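Local coordinates for protein OS-9 homolog (Saccharomyces cerevisiae, PDB 2YMA), which is an endoplasmic reticulum lectin that recruits misfolded lumenal glycoproteins for degradation and is represented here by its dimerization domain, at residues L19-Y24 and F58-N63; I23-P28 and D35-T40; T53-F58 and A112-N117; S84-A89 and T101-I106. One frame throughout, in Å; residues are numbered along the deposited sequence.

Overall arrangement
All four contacts belong to one domain, in which helix 52-67 packs on a mixed beta sheet. Contacts 2 and 4 are antiparallel strand pairs of that sheet, held by backbone hydrogen bonds. Contacts 1 and 3 join the helix to the sheet through apolar and aromatic side chains. Contact 1 shares I23 and Y24 with contact 2, and F58 with contact 3, so F58 is met by side chains from strand 23-28 in contact 1 and strand 112-117 in contact 3. Contacts 3 and 4 are the more buried pair, and both also touch the second subunit. Contacts 1 and 2 are partly buried and touch no other subunit. A salt bridge between the segments occurs in contact 2.

Contact 1: residues L19-Y24 and F58-N63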
loop_
_atom_site.group_PDB
_atom_site.type_symbol
_atom_site.label_atom_id
_atom_site.label_comp_id
_atom_site.label_asym_id
_atom_site.label_seq_id
_atom_site.Cartn_x
_atom_site.Cartn_y
_atom_site.Cartn_z
ATOM N N LEU A 19 16.810 9.919 11.366
ATOM C CA LEU A 19 16.971 9.973 9.912
ATOM C C LEU A 19 17.345 11.383 9.458
ATOM O O LEU A 19 17.649 11.632 8.284
ATOM C CB LEU A 19 15.691 9.523 9.215
ATOM C CG LEU A 19 15.238 8.093 9.520
ATOM C CD1 LEU A 19 14.125 7.684 8.565
ATOM C CD2 LEU A 19 16.416 7.142 9.409
ATOM N N GLY A 20 17.313 12.313 10.400
ATOM C CA GLY A 20 17.572 13.700 10.084
ATOM C C GLY A 20 16.304 14.453 9.753
ATOM O O GLY A 20 15.228 13.860 9.654
ATOM N N SER A 21 16.444 15.766 9.584
ATOM C CA SER A 21 15.332 16.652 9.248
ATOM C C SER A 21 14.174 16.556 10.250
ATOM O O SER A 21 13.022 16.713 9.869
ATOM C CB SER A 21 14.822 16.367 7.829
ATOM O OG SER A 21 15.798 16.679 6.850
ATOM N N GLY A 22 14.485 16.300 11.520
ATOM C CA GLY A 22 13.463 16.124 12.545
ATOM C C GLY A 22 12.608 14.872 12.393
ATOM O O GLY A 22 11.483 14.820 12.897
ATOM N N ILE A 23 13.133 13.858 11.707
ATOM C CA ILE A 23 12.382 12.624 11.470
ATOM C C ILE A 23 13.106 11.423 12.066
ATOM O O ILE A 23 14.324 11.288 11.930
ATOM C CB ILE A 23 12.145 12.399 9.954
ATOM C CG1 ILE A 23 11.443 13.613 9.349
ATOM C CG2 ILE A 23 11.344 11.137 9.707
ATOM C CD1 ILE A 23 11.274 13.546 7.842
ATOM N N TYR A 24 12.360 10.549 12.729
ATOM C CA TYR A 24 12.952 9.354 13.322
ATOM C C TYR A 24 12.332 8.061 12.833
ATOM O O TYR A 24 11.108 7.944 12.725
ATOM C CB TYR A 24 12.819 9.391 14.836
ATOM C CG TYR A 24 13.724 10.388 15.487
ATOM C CD1 TYR A 24 13.330 11.722 15.629
ATOM C CD2 TYR A 24 14.984 10.005 15.963
ATOM C CE1 TYR A 24 14.172 12.667 16.230
ATOM C CE2 TYR A 24 15.832 10.929 16.565
ATOM C CZ TYR A 24 15.419 12.260 16.702
ATOM O OH TYR A 24 16.254 13.177 17.308
ATOM N N PHE A 58 11.335 14.624 3.956
ATOM C CA PHE A 58 11.079 13.195 3.960
ATOM C C PHE A 58 11.914 12.482 2.908
ATOM O O PHE A 58 12.405 11.379 3.142
ATOM C CB PHE A 58 9.585 12.909 3.794
ATOM C CG PHE A 58 8.856 12.793 5.099
ATOM C CD1 PHE A 58 8.391 13.920 5.750
ATOM C CD2 PHE A 58 8.668 11.558 5.693
ATOM C CE1 PHE A 58 7.729 13.817 6.961
ATOM C CE2 PHE A 58 8.020 11.448 6.903
ATOM C CZ PHE A 58 7.542 12.583 7.540
ATOM N N GLY A 59 12.102 13.120 1.758
ATOM C CA GLY A 59 13.020 12.583 0.769
ATOM C C GLY A 59 14.378 12.262 1.382
ATOM O O GLY A 59 14.915 11.172 1.174
ATOM N N ASN A 60 14.934 13.207 2.142
ATOM C CA ASN A 60 16.240 13.020 2.772
ATOM C C ASN A 60 16.228 11.898 3.800
ATOM O O ASN A 60 17.151 11.073 3.853
ATOM C CB ASN A 60 16.712 14.308 3.464
ATOM C CG ASN A 60 16.904 15.454 2.504
ATOM O OD1 ASN A 60 17.208 15.252 1.328
ATOM N ND2 ASN A 60 16.721 16.676 2.999
ATOM N N ALA A 61 15.190 11.881 4.632
ATOM C CA ALA A 61 15.070 10.851 5.659
ATOM C C ALA A 61 14.972 9.444 5.046
ATOM O O ALA A 61 15.551 8.481 5.581
ATOM C CB ALA A 61 13.872 11.135 6.559
ATOM N N ILE A 62 14.243 9.333 3.930
ATOM C CA ILE A 62 14.057 8.054 3.239
ATOM C C ILE A 62 15.387 7.559 2.700
ATOM O O ILE A 62 15.755 6.395 2.899
ATOM C CB ILE A 62 13.013 8.141 2.087
ATOM C CG1 ILE A 62 11.605 8.368 2.648
ATOM C CG2 ILE A 62 13.023 6.887 1.239
ATOM C CD1 ILE A 62 11.243 7.429 3.764
ATOM N N ASN A 63 16.121 8.446 2.035
ATOM C CA ASN A 63 17.455 8.098 1.548
ATOM C C ASN A 63 18.371 7.607 2.655
ATOM O O ASN A 63 19.116 6.651 2.469
ATOM C CB ASN A 63 18.099 9.263 0.811
ATOM C CG ASN A 63 17.562 9.415 -0.594
ATOM O OD1 ASN A 63 17.304 8.426 -1.279
ATOM N ND2 ASN A 63 17.375 10.649 -1.028
#
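The ring of F58 receives the methyl group CD1 of I23 on one face. CD1 stands 3.5 Å from the centroid of the F58 ring, only 9° off the ring normal, so this is a CH-pi contact over the centre. The two side chains cross at about a right angle. The opposite face takes the edge of F116. Next to I23, A61 fills the middle of the contact. Its CB lies 3.8 Å from I23 CD1 and 3.6 Å from L19 CB. L19 CD1 comes within 3.4 Å of A61 O. With only a methyl group at A61, the CA atoms of L19 and A61 are 4.7 Å apart, consistent with close approach. A type I' turn from G20 to I23 links strands 14-20 and 23-28 as a beta hairpin, with L19 just before it. L19 and G20 both face I23, a classic beta bulge. G20 has a phi of 92°, where a CB would run into the carbonyl O of L19, which suits glycine. At the turn the contact thins out on its more exposed side. There S21 OG approaches N60 ND2 to 4.0 Å, and S21 also touches K57 of the same helix.

Contact 2: residues I23-P28 and D35-T40; sequences IYFLRP and DKLMVT
R27 and D35 form a two-pronged salt bridge near one end of the strand pair. R27 NE donates to D35 OD1 at 2.9 Å, and R27 NH2 donates to D35 OD2 at the same length. Both oxygens lie close to the guanidinium plane and are met on their syn side, but the nitrogens sit about 30° out of the carboxylate plane. The arginine chain bends at chi2 and chi3 (chi3 -58°) to lie alongside the aspartate. R27 NH2 has a second partner in L70 O, and K36 NZ forms a salt bridge with D96. Four backbone hydrogen bonds follow. Y24 N and M38 O are 2.8 Å apart, with the reverse bond from M38 N to Y24 O, and L26 and K36 exchange a similar pair. Strands 23-28 and 36-39 thus form an antiparallel beta hairpin inside the larger mixed sheet. Y24, L26, K36 and M38 point to one face. There L26 CD1 touches M38 CB at 3.7 Å, while M38 CE lies 3.9 Å from Y24 CD1. The Y24 ring and the M38 chain run side by side in the same direction. T40 reaches the Y24 ring too, with CG2 3.7 Å from Y24 CD1. On the face of I23, F25, L37 and V39, F25 CD1 meets L37 CD2 at 4.0 Å. Helix 52-67 lies on this face, where F58 touches V39 and M65 touches F25.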
loop_
_atom_site.group_PDB
_atom_site.type_symbol
_atom_site.label_atom_id
_atom_site.label_comp_id
_atom_site.label_asym_id
_atom_site.label_seq_id
_atom_site.Cartn_x
_atom_site.Cartn_y
_atom_site.Cartn_z
ATOM N N ILE A 23 13.133 13.858 11.707
ATOM C CA ILE A 23 12.382 12.624 11.470
ATOM C C ILE A 23 13.106 11.423 12.066
ATOM O O ILE A 23 14.324 11.288 11.930
ATOM C CB ILE A 23 12.145 12.399 9.954
ATOM C CG1 ILE A 23 11.443 13.613 9.349
ATOM C CG2 ILE A 23 11.344 11.137 9.707
ATOM C CD1 ILE A 23 11.274 13.546 7.842
ATOM N N TYR A 24 12.360 10.549 12.729
ATOM C CA TYR A 24 12.952 9.354 13.322
ATOM C C TYR A 24 12.332 8.061 12.833
ATOM O O TYR A 24 11.108 7.944 12.725
ATOM C CB TYR A 24 12.819 9.391 14.836
ATOM C CG TYR A 24 13.724 10.388 15.487
ATOM C CD1 TYR A 24 13.330 11.722 15.629
ATOM C CD2 TYR A 24 14.984 10.005 15.963
ATOM C CE1 TYR A 24 14.172 12.667 16.230
ATOM C CE2 TYR A 24 15.832 10.929 16.565
ATOM C CZ TYR A 24 15.419 12.260 16.702
ATOM O OH TYR A 24 16.254 13.177 17.308
ATOM N N PHE A 25 13.188 7.084 12.563
ATOM C CA PHE A 25 12.733 5.724 12.305
ATOM C C PHE A 25 12.459 5.058 13.659
ATOM O O PHE A 25 13.345 4.973 14.519
ATOM C CB PHE A 25 13.809 4.950 11.517
ATOM C CG PHE A 25 13.353 3.612 10.986
ATOM C CD1 PHE A 25 12.747 3.513 9.740
ATOM C CD2 PHE A 25 13.549 2.455 11.724
ATOM C CE1 PHE A 25 12.333 2.277 9.236
ATOM C CE2 PHE A 25 13.146 1.220 11.230
ATOM C CZ PHE A 25 12.538 1.131 9.987
ATOM N N LEU A 26 11.235 4.589 13.856
ATOM C CA LEU A 26 10.891 3.879 15.088
ATOM C C LEU A 26 10.871 2.386 14.837
ATOM O O LEU A 26 9.987 1.863 14.144
ATOM C CB LEU A 26 9.521 4.323 15.613
ATOM C CG LEU A 26 9.508 5.783 16.057
ATOM C CD1 LEU A 26 8.175 6.183 16.685
ATOM C CD2 LEU A 26 10.634 5.982 17.032
ATOM N N ARG A 27 11.855 1.698 15.393
ATOM C CA ARG A 27 11.911 0.264 15.230
ATOM C C ARG A 27 11.451 -0.434 16.480
ATOM O O ARG A 27 12.091 -0.337 17.521
ATOM C CB ARG A 27 13.315 -0.221 14.908
ATOM C CG ARG A 27 13.408 -1.719 15.147
ATOM C CD ARG A 27 14.066 -2.455 14.012
ATOM N NE ARG A 27 13.410 -2.277 12.717
ATOM C CZ ARG A 27 14.057 -2.418 11.563
ATOM N NH1 ARG A 27 15.358 -2.719 11.582
ATOM N NH2 ARG A 27 13.430 -2.257 10.403
ATOM N N PRO A 28 10.355 -1.179 16.370
ATOM C CA PRO A 28 9.826 -1.912 17.523
ATOM C C PRO A 28 10.802 -2.991 17.986
ATOM O O PRO A 28 11.379 -3.688 17.138
ATOM C CB PRO A 28 8.551 -2.553 16.973
ATOM C CG PRO A 28 8.786 -2.670 15.492
ATOM C CD PRO A 28 9.627 -1.474 15.125
ATOM N N ASP A 35 7.452 -1.080 11.589
ATOM C CA ASP A 35 8.207 0.141 11.749
ATOM C C ASP A 35 7.257 1.334 11.596
ATOM O O ASP A 35 6.289 1.257 10.853
ATOM C CB ASP A 35 9.341 0.181 10.712
ATOM C CG ASP A 35 10.322 -1.009 10.844
ATOM O OD1 ASP A 35 10.721 -1.360 11.980
ATOM O OD2 ASP A 35 10.713 -1.590 9.808
ATOM N N LYS A 36 7.523 2.408 12.343
ATOM C CA LYS A 36 6.786 3.666 12.266
ATOM C C LYS A 36 7.784 4.770 11.975
ATOM O O LYS A 36 8.994 4.563 12.089
ATOM C CB LYS A 36 6.188 4.041 13.622
ATOM C CG LYS A 36 4.902 3.402 14.023
ATOM C CD LYS A 36 4.429 4.091 15.304
ATOM C CE LYS A 36 3.084 3.572 15.763
ATOM N NZ LYS A 36 2.679 4.211 17.037
ATOM N N LEU A 37 7.270 5.957 11.661
ATOM C CA LEU A 37 8.096 7.159 11.553
ATOM C C LEU A 37 7.589 8.225 12.523
ATOM O O LEU A 37 6.376 8.388 12.718
ATOM C CB LEU A 37 8.067 7.733 10.131
ATOM C CG LEU A 37 8.639 6.848 9.024
ATOM C CD1 LEU A 37 8.365 7.442 7.656
ATOM C CD2 LEU A 37 10.125 6.538 9.236
ATOM N N MET A 38 8.515 8.967 13.119
ATOM C CA MET A 38 8.128 10.014 14.062
ATOM C C MET A 38 8.687 11.385 13.709
ATOM O O MET A 38 9.905 11.569 13.573
ATOM C CB MET A 38 8.548 9.660 15.485
ATOM C CG MET A 38 8.157 10.737 16.482
ATOM S SD MET A 38 8.705 10.362 18.156
ATOM C CE MET A 38 10.491 10.417 17.954
ATOM N N VAL A 39 7.783 12.349 13.592
ATOM C CA VAL A 39 8.165 13.712 13.252
ATOM C C VAL A 39 8.288 14.524 14.527
ATOM O O VAL A 39 7.379 14.522 15.358
ATOM C CB VAL A 39 7.138 14.363 12.304
ATOM C CG1 VAL A 39 7.522 15.802 12.006
ATOM C CG2 VAL A 39 7.058 13.564 11.013
ATOM N N THR A 40 9.422 15.198 14.694
ATOM C CA THR A 40 9.667 16.029 15.877
ATOM C C THR A 40 9.802 17.499 15.480
ATOM O O THR A 40 9.846 18.381 16.329
ATOM C CB THR A 40 10.929 15.576 16.638
ATOM O OG1 THR A 40 12.080 15.726 15.796
ATOM C CG2 THR A 40 10.807 14.105 17.038
#

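Contact 3: residues T53-F58 and A112-N117; sequences TYYQKF and AEIFFN
F116 and F58 meet edge-to-face, with the edge of F116 turned to the face of F58. Their centroids are 5.1 Å apart and their planes stand at 77°. The nearest atoms are F116 CZ and F58 CD1, at 3.7 Å. F116 also packs against Y55, where F116 CE2 lies over one face of the tyrosine ring, offset toward its rim, 3.5 Å from Y55 CE1. These two planes are inclined at 48°, an oblique pair. Y55, F58 and F116 thus make an aromatic cluster, with F116 inserted between the two helix residues. I114 extends the apolar patch. Its CG1 stands between the backbone N and the carbonyl carbon (chi1 64°), and lies 3.8 Å from Y55 CD1. I114 CD1 reaches the helix itself, 4.0 Å from F58 CB. The tight part is mostly carbon against carbon.

The looser side lies toward the Y55 hydroxyl, where a water takes part. The water is 2.6 Å from Y55 OH and accepts a bond from F116 N at 3.2 Å. It bridges the tyrosine hydroxyl and the strand backbone. Y55 is partly exposed, unlike F58 and F116.

The contact lays helix 52-67 across strand 112-117, with the short segment axes 9.8 Å apart at closest approach. W47 meets F116 edge-to-face, and L102 of strand 98-106 touches it as well. F115 points away from the helix, and its ring meets that of Y132 of the second subunit.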
loop_
_atom_site.group_PDB
_atom_site.type_symbol
_atom_site.label_atom_id
_atom_site.label_comp_id
_atom_site.label_asym_id
_atom_site.label_seq_id
_atom_site.Cartn_x
_atom_site.Cartn_y
_atom_site.Cartn_z
ATOM N N THR A 53 8.391 21.477 1.268
ATOM C CA THR A 53 9.476 21.140 2.190
ATOM C C THR A 53 9.202 19.874 3.022
ATOM O O THR A 53 10.144 19.207 3.462
ATOM C CB THR A 53 9.957 22.329 3.094
ATOM O OG1 THR A 53 8.913 23.281 3.256
ATOM C CG2 THR A 53 11.161 23.015 2.483
ATOM N N TYR A 54 7.929 19.549 3.230
ATOM C CA TYR A 54 7.565 18.253 3.803
ATOM C C TYR A 54 8.140 17.126 2.941
ATOM O O TYR A 54 8.780 16.199 3.446
ATOM C CB TYR A 54 6.049 18.098 3.897
ATOM C CG TYR A 54 5.364 18.900 4.987
ATOM C CD1 TYR A 54 5.501 20.285 5.062
ATOM C CD2 TYR A 54 4.545 18.269 5.924
ATOM C CE1 TYR A 54 4.847 21.022 6.053
ATOM C CE2 TYR A 54 3.879 18.996 6.914
ATOM C CZ TYR A 54 4.038 20.371 6.974
ATOM O OH TYR A 54 3.390 21.090 7.957
ATOM N N TYR A 55 7.925 17.220 1.633
ATOM C CA TYR A 55 8.454 16.219 0.706
ATOM C C TYR A 55 9.972 16.216 0.660
ATOM O O TYR A 55 10.597 15.154 0.578
ATOM C CB TYR A 55 7.889 16.422 -0.699
ATOM C CG TYR A 55 6.409 16.145 -0.767
ATOM C CD1 TYR A 55 5.928 14.843 -0.889
ATOM C CD2 TYR A 55 5.488 17.181 -0.688
ATOM C CE1 TYR A 55 4.574 14.591 -0.944
ATOM C CE2 TYR A 55 4.131 16.934 -0.741
ATOM C CZ TYR A 55 3.680 15.643 -0.870
ATOM O OH TYR A 55 2.326 15.415 -0.919
ATOM N N GLN A 56 10.562 17.406 0.712
ATOM C CA GLN A 56 12.007 17.540 0.620
ATOM C C GLN A 56 12.716 16.965 1.860
ATOM O O GLN A 56 13.752 16.306 1.744
ATOM C CB GLN A 56 12.407 18.994 0.352
ATOM C CG GLN A 56 13.572 19.122 -0.631
ATOM C CD GLN A 56 13.116 19.107 -2.073
ATOM O OE1 GLN A 56 11.943 19.324 -2.358
ATOM N NE2 GLN A 56 14.042 18.849 -2.991
ATOM N N LYS A 57 12.137 17.183 3.036
ATOM C CA LYS A 57 12.691 16.616 4.257
ATOM C C LYS A 57 12.523 15.101 4.308
ATOM O O LYS A 57 13.448 14.377 4.653
ATOM C CB LYS A 57 12.055 17.268 5.479
ATOM C CG LYS A 57 12.434 18.722 5.633
ATOM C CD LYS A 57 11.707 19.372 6.799
ATOM C CE LYS A 57 12.218 20.785 7.059
ATOM N NZ LYS A 57 11.317 21.519 7.996
ATOM N N PHE A 58 11.335 14.624 3.956
ATOM C CA PHE A 58 11.079 13.195 3.960
ATOM C C PHE A 58 11.914 12.482 2.908
ATOM O O PHE A 58 12.405 11.379 3.142
ATOM C CB PHE A 58 9.585 12.909 3.794
ATOM C CG PHE A 58 8.856 12.793 5.099
ATOM C CD1 PHE A 58 8.391 13.920 5.750
ATOM C CD2 PHE A 58 8.668 11.558 5.693
ATOM C CE1 PHE A 58 7.729 13.817 6.961
ATOM C CE2 PHE A 58 8.020 11.448 6.903
ATOM C CZ PHE A 58 7.542 12.583 7.540
ATOM N N ALA A 112 12.019 7.233 -6.529
ATOM C CA ALA A 112 10.880 6.835 -5.711
ATOM C C ALA A 112 9.807 7.922 -5.756
ATOM O O ALA A 112 10.089 9.082 -6.054
ATOM C CB ALA A 112 11.317 6.575 -4.265
ATOM N N GLU A 113 8.571 7.536 -5.465
ATOM C CA GLU A 113 7.491 8.491 -5.263
ATOM C C GLU A 113 7.028 8.384 -3.823
ATOM O O GLU A 113 6.803 7.282 -3.338
ATOM C CB GLU A 113 6.317 8.169 -6.187
ATOM C CG GLU A 113 6.588 8.415 -7.659
ATOM C CD GLU A 113 6.481 9.882 -8.044
ATOM O OE1 GLU A 113 5.625 10.598 -7.477
ATOM O OE2 GLU A 113 7.253 10.313 -8.927
ATOM N N ILE A 114 6.899 9.513 -3.129
ATOM C CA ILE A 114 6.298 9.491 -1.799
ATOM C C ILE A 114 4.966 10.228 -1.792
ATOM O O ILE A 114 4.769 11.193 -2.529
ATOM C CB ILE A 114 7.249 9.994 -0.680
ATOM C CG1 ILE A 114 7.610 11.465 -0.873
ATOM C CG2 ILE A 114 8.507 9.116 -0.611
ATOM C CD1 ILE A 114 8.762 11.927 0.034
ATOM N N PHE A 115 4.040 9.739 -0.978
ATOM C CA PHE A 115 2.695 10.273 -0.954
ATOM C C PHE A 115 2.254 10.245 0.493
ATOM O O PHE A 115 2.502 9.269 1.207
ATOM C CB PHE A 115 1.771 9.407 -1.821
ATOM C CG PHE A 115 0.323 9.890 -1.891
ATOM C CD1 PHE A 115 -0.622 9.452 -0.965
ATOM C CD2 PHE A 115 -0.096 10.744 -2.910
ATOM C CE1 PHE A 115 -1.954 9.878 -1.033
ATOM C CE2 PHE A 115 -1.432 11.172 -2.993
ATOM C CZ PHE A 115 -2.359 10.745 -2.049
ATOM N N PHE A 116 1.631 11.329 0.933
ATOM C CA PHE A 116 1.068 11.386 2.268
ATOM C C PHE A 116 -0.431 11.161 2.184
ATOM O O PHE A 116 -1.138 11.883 1.485
ATOM C CB PHE A 116 1.371 12.731 2.916
ATOM C CG PHE A 116 2.841 13.004 3.089
ATOM C CD1 PHE A 116 3.595 12.261 3.979
ATOM C CD2 PHE A 116 3.464 14.018 2.368
ATOM C CE1 PHE A 116 4.950 12.525 4.147
ATOM C CE2 PHE A 116 4.820 14.289 2.530
ATOM C CZ PHE A 116 5.561 13.541 3.421
ATOM N N ASN A 117 -0.908 10.148 2.892
ATOM C CA ASN A 117 -2.310 9.779 2.834
ATOM C C ASN A 117 -2.927 9.855 4.229
ATOM O O ASN A 117 -2.789 8.923 5.039
ATOM C CB ASN A 117 -2.470 8.377 2.231
ATOM C CG ASN A 117 -3.917 8.057 1.860
ATOM O OD1 ASN A 117 -4.864 8.513 2.515
ATOM N ND2 ASN A 117 -4.089 7.271 0.806
HETATM O O HOH W 1 0.507 13.528 -1.075
#

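Contact 4: residues S84-A89 and T101-I106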
loop_
_atom_site.group_PDB
_atom_site.type_symbol
_atom_site.label_atom_id
_atom_site.label_comp_id
_atom_site.label_asym_id
_atom_site.label_seq_id
_atom_site.Cartn_x
_atom_site.Cartn_y
_atom_site.Cartn_z
ATOM N N SER A 84 12.246 -2.961 -6.149
ATOM C CA SER A 84 11.147 -1.993 -6.228
ATOM C C SER A 84 10.044 -2.461 -5.290
ATOM O O SER A 84 9.922 -3.656 -5.024
ATOM C CB SER A 84 10.608 -1.874 -7.658
ATOM O OG SER A 84 10.043 -3.100 -8.089
ATOM N N CYS A 85 9.236 -1.539 -4.783
ATOM C CA CYS A 85 8.272 -1.913 -3.754
ATOM C C CYS A 85 7.263 -0.820 -3.484
ATOM O O CYS A 85 7.410 0.303 -3.961
ATOM C CB CYS A 85 9.006 -2.210 -2.448
ATOM S SG CYS A 85 9.772 -0.722 -1.702
ATOM N N VAL A 86 6.236 -1.175 -2.718
ATOM C CA VAL A 86 5.365 -0.206 -2.093
ATOM C C VAL A 86 5.417 -0.453 -0.589
ATOM O O VAL A 86 4.998 -1.513 -0.097
ATOM C CB VAL A 86 3.903 -0.294 -2.589
ATOM C CG1 VAL A 86 3.016 0.611 -1.744
ATOM C CG2 VAL A 86 3.831 0.115 -4.026
ATOM N N TRP A 87 5.953 0.532 0.125
ATOM C CA TRP A 87 6.230 0.415 1.551
ATOM C C TRP A 87 5.429 1.497 2.271
ATOM O O TRP A 87 5.406 2.650 1.832
ATOM C CB TRP A 87 7.743 0.580 1.786
ATOM C CG TRP A 87 8.213 0.473 3.235
ATOM C CD1 TRP A 87 8.551 -0.675 3.917
ATOM C CD2 TRP A 87 8.420 1.555 4.156
ATOM N NE1 TRP A 87 8.947 -0.367 5.199
ATOM C CE2 TRP A 87 8.877 0.989 5.372
ATOM C CE3 TRP A 87 8.265 2.947 4.072
ATOM C CZ2 TRP A 87 9.174 1.769 6.497
ATOM C CZ3 TRP A 87 8.568 3.723 5.191
ATOM C CH2 TRP A 87 9.012 3.130 6.388
ATOM N N LEU A 88 4.758 1.130 3.360
ATOM C CA LEU A 88 3.869 2.059 4.068
ATOM C C LEU A 88 4.226 2.120 5.530
ATOM O O LEU A 88 4.607 1.114 6.122
ATOM C CB LEU A 88 2.408 1.585 4.040
ATOM C CG LEU A 88 1.602 1.140 2.838
ATOM C CD1 LEU A 88 2.220 -0.095 2.202
ATOM C CD2 LEU A 88 0.203 0.838 3.352
ATOM N N ALA A 89 4.021 3.283 6.132
ATOM C CA ALA A 89 4.253 3.451 7.558
ATOM C C ALA A 89 3.413 4.592 8.109
ATOM O O ALA A 89 3.207 5.617 7.434
ATOM C CB ALA A 89 5.743 3.701 7.827
ATOM N N THR A 101 -0.329 8.683 6.784
ATOM C CA THR A 101 0.345 7.473 6.356
ATOM C C THR A 101 1.305 7.857 5.232
ATOM O O THR A 101 0.944 8.601 4.312
ATOM C CB THR A 101 -0.667 6.363 5.937
ATOM O OG1 THR A 101 -1.308 5.830 7.110
ATOM C CG2 THR A 101 0.031 5.233 5.223
ATOM N N LEU A 102 2.544 7.387 5.341
ATOM C CA LEU A 102 3.533 7.617 4.302
ATOM C C LEU A 102 3.515 6.435 3.344
ATOM O O LEU A 102 3.610 5.279 3.754
ATOM C CB LEU A 102 4.926 7.794 4.919
ATOM C CG LEU A 102 6.115 8.347 4.116
ATOM C CD1 LEU A 102 7.027 7.251 3.713
ATOM C CD2 LEU A 102 5.707 9.151 2.898
ATOM N N SER A 103 3.356 6.738 2.067
ATOM C CA SER A 103 3.474 5.735 1.027
ATOM C C SER A 103 4.777 5.969 0.278
ATOM O O SER A 103 5.001 7.054 -0.264
ATOM C CB SER A 103 2.285 5.835 0.062
ATOM O OG SER A 103 2.452 4.981 -1.059
ATOM N N LEU A 104 5.628 4.944 0.240
ATOM C CA LEU A 104 6.909 5.018 -0.465
ATOM C C LEU A 104 6.911 4.020 -1.608
ATOM O O LEU A 104 6.818 2.807 -1.392
ATOM C CB LEU A 104 8.082 4.708 0.485
ATOM C CG LEU A 104 9.416 4.480 -0.232
ATOM C CD1 LEU A 104 9.833 5.719 -1.050
ATOM C CD2 LEU A 104 10.500 4.077 0.753
ATOM N N ASN A 105 7.023 4.530 -2.826
ATOM C CA ASN A 105 6.924 3.681 -4.000
ATOM C C ASN A 105 8.237 3.703 -4.741
ATOM O O ASN A 105 8.522 4.613 -5.521
ATOM C CB ASN A 105 5.765 4.120 -4.917
ATOM C CG ASN A 105 5.571 3.191 -6.126
ATOM O OD1 ASN A 105 6.156 2.100 -6.210
ATOM N ND2 ASN A 105 4.736 3.627 -7.066
ATOM N N ILE A 106 9.049 2.694 -4.480
ATOM C CA ILE A 106 10.340 2.629 -5.118
ATOM C C ILE A 106 10.185 1.970 -6.479
ATOM O O ILE A 106 9.695 0.844 -6.596
ATOM C CB ILE A 106 11.332 1.898 -4.245
ATOM C CG1 ILE A 106 11.484 2.659 -2.930
ATOM C CG2 ILE A 106 12.653 1.744 -4.981
ATOM C CD1 ILE A 106 12.448 2.025 -1.968
#
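Strands 84-92 and 98-106 form an antiparallel beta hairpin in the sheet of the dimerization domain. Residues S84-A89 and T101-I106 run almost exactly antiparallel, at 177°. Three hydrogen-bonded pairs, C85 with I106, W87 with L104 and A89 with L102, each exchange two backbone bonds. L104 N to W87 O and L102 N to A89 O are both 2.8 Å and nearly straight. I106 N to C85 O is the more bent bond, with an angle of 134° at the hydrogen.

C85, W87, A89, L102, L104 and I106 share one face. W87 has CG anti to the backbone N (chi1 -180°). The edge of its indole meets both leucines: W87 CE3 is 4.0 Å from L104 CB, and W87 CZ3 is 4.1 Å from L102 CD1. At the end of the row, C85 SG lies 3.8 Å from I106 CD1. M65 of helix 52-67 touches W87 and L104 on this face.

V86, L88, S103 and N105 point to the other face, which meets the second subunit. V86 CG2 is 3.8 Å from N105 OD1. N105 ND2 bonds to N105 OD1 of the second subunit. L130 of that subunit packs on V86, L88 and S103.

The six backbone bonds fix the register of the two strands. The apolar face toward helix 52-67 forms part of the domain core. On the other face, the bond between the two N105 side chains gives a buried amide a polar partner at the homodimer interface.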